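Uncharacterized protein (Enterococcus faecalis, PDB 3L1W) is of unknown function but belongs to the endonuclease/exonuclease/phosphatase family and may act as a nuclease, possibly a 3'-5' RNA exonuclease. Local coordinates at residues R50-K53 with A54-F58. Residues are numbered along the deposited sequence; the frame is centred on the assembly and turned at random. Where two conformers were deposited one is given.
Sequences RDLK and AYTTF
The C-terminal end of helix 46-55 illustrates how a threonine can finish a helix, with Leu52 and Thr56 meeting where the chain turns off toward strand 59-64. The last regular turn is held by backbone hydrogen bonds from Ala54 N to Arg50 O and from Tyr55 N to Asp51 O, the latter 2.8 Å. Leu52 O takes two donors from one residue: Thr56 N at 3.0 Å, above the carbonyl plane, and Thr56 OG1 at 2.8 Å, from the opposite face. A Thr56 chi1 of 80° swings the hydroxyl back over the last helical turn and leaves Thr56 CG2 4.0 Å from Leu52 CD2. Having donated back to Leu52 O in that turn, Thr56 OG1 accepts from Phe58 N in the loop ahead (3.2 Å, N-H...O 162°). On another side of the helix, Asp51 OD1 lies in the plane of the Tyr55 ring, 3.8 Å from Tyr55 CE2 at its edge, whereas Asp51 OD2 accepts from Trp20 NE1. Asn32 of helix 20-34 hydrogen-bonds through ND2 to Tyr55 O and through OD1 to Thr57 N, tying the exit to that helix. Thr56 OG1 with Phe58 N forms an ST turn directly after a helix C-terminus.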
# COMPACT_ATOMS: atom_id res chain seq x y z
N ARG A 50 0.16 -12.74 -21.15
CA ARG A 50 -1.17 -13.34 -21.13
C ARG A 50 -1.75 -13.33 -19.72
O ARG A 50 -2.92 -13.00 -19.53
CB ARG A 50 -1.15 -14.77 -21.67
CG ARG A 50 -0.95 -14.90 -23.17
CD ARG A 50 -1.36 -16.28 -23.68
NE ARG A 50 -0.53 -17.36 -23.15
CZ ARG A 50 -0.77 -18.03 -22.03
NH1 ARG A 50 -1.84 -17.74 -21.30
NH2 ARG A 50 0.05 -19.00 -21.64
N ASP A 51 -0.93 -13.68 -18.73
CA ASP A 51 -1.36 -13.68 -17.34
C ASP A 51 -1.70 -12.28 -16.83
O ASP A 51 -2.68 -12.10 -16.11
CB ASP A 51 -0.31 -14.34 -16.43
CG ASP A 51 -0.26 -15.85 -16.59
OD1 ASP A 51 -1.27 -16.46 -17.01
OD2 ASP A 51 0.80 -16.44 -16.28
N LEU A 52 -0.91 -11.28 -17.21
CA LEU A 52 -1.24 -9.91 -16.81
C LEU A 52 -2.60 -9.50 -17.36
O LEU A 52 -3.39 -8.88 -16.65
CB LEU A 52 -0.17 -8.92 -17.28
CG LEU A 52 1.16 -9.03 -16.55
CD1 LEU A 52 2.20 -8.10 -17.19
CD2 LEU A 52 1.00 -8.72 -15.08
N LYS A 53 -2.86 -9.82 -18.63
CA LYS A 53 -4.17 -9.52 -19.21
C LYS A 53 -5.30 -10.28 -18.52
O LYS A 53 -6.38 -9.74 -18.32
CB LYS A 53 -4.18 -9.82 -20.71
CG LYS A 53 -3.25 -8.94 -21.53
CD LYS A 53 -3.28 -9.34 -23.01
CE LYS A 53 -2.33 -8.50 -23.83
NZ LYS A 53 -2.20 -8.99 -25.24
N ALA A 54 -5.05 -11.54 -18.17
CA ALA A 54 -6.11 -12.38 -17.62
C ALA A 54 -6.41 -12.07 -16.16
O ALA A 54 -7.58 -12.09 -15.74
CB ALA A 54 -5.73 -13.84 -17.77
N TYR A 55 -5.37 -11.76 -15.39
CA TYR A 55 -5.49 -11.68 -13.94
C TYR A 55 -5.35 -10.29 -13.33
O TYR A 55 -5.49 -10.14 -12.12
CB TYR A 55 -4.51 -12.66 -13.27
CG TYR A 55 -4.83 -14.09 -13.59
CD1 TYR A 55 -5.90 -14.74 -12.99
CD2 TYR A 55 -4.07 -14.80 -14.51
CE1 TYR A 55 -6.20 -16.05 -13.29
CE2 TYR A 55 -4.36 -16.12 -14.82
CZ TYR A 55 -5.43 -16.74 -14.20
OH TYR A 55 -5.74 -18.04 -14.50
N THR A 56 -5.07 -9.28 -14.14
CA THR A 56 -5.19 -7.91 -13.65
C THR A 56 -6.37 -7.23 -14.32
O THR A 56 -6.93 -7.72 -15.31
CB THR A 56 -3.91 -7.04 -13.87
OG1 THR A 56 -3.88 -6.57 -15.23
CG2 THR A 56 -2.63 -7.81 -13.56
N THR A 57 -6.73 -6.08 -13.77
CA THR A 57 -7.86 -5.30 -14.26
C THR A 57 -7.45 -4.34 -15.37
O THR A 57 -8.28 -3.61 -15.90
CB THR A 57 -8.45 -4.48 -13.11
OG1 THR A 57 -7.42 -3.66 -12.54
CG2 THR A 57 -8.97 -5.43 -12.01
N PHE A 58 -6.17 -4.36 -15.75
CA PHE A 58 -5.62 -3.34 -16.65
C PHE A 58 -5.65 -3.67 -18.14
O PHE A 58 -5.59 -4.83 -18.54
CB PHE A 58 -4.16 -3.05 -16.29
CG PHE A 58 -4.00 -2.28 -15.02
CD1 PHE A 58 -4.07 -2.92 -13.80
CD2 PHE A 58 -3.75 -0.92 -15.05
CE1 PHE A 58 -3.92 -2.20 -12.61
CE2 PHE A 58 -3.60 -0.19 -13.88
CZ PHE A 58 -3.69 -0.84 -12.65
O HOH W 1 -8.69 -9.37 -16.68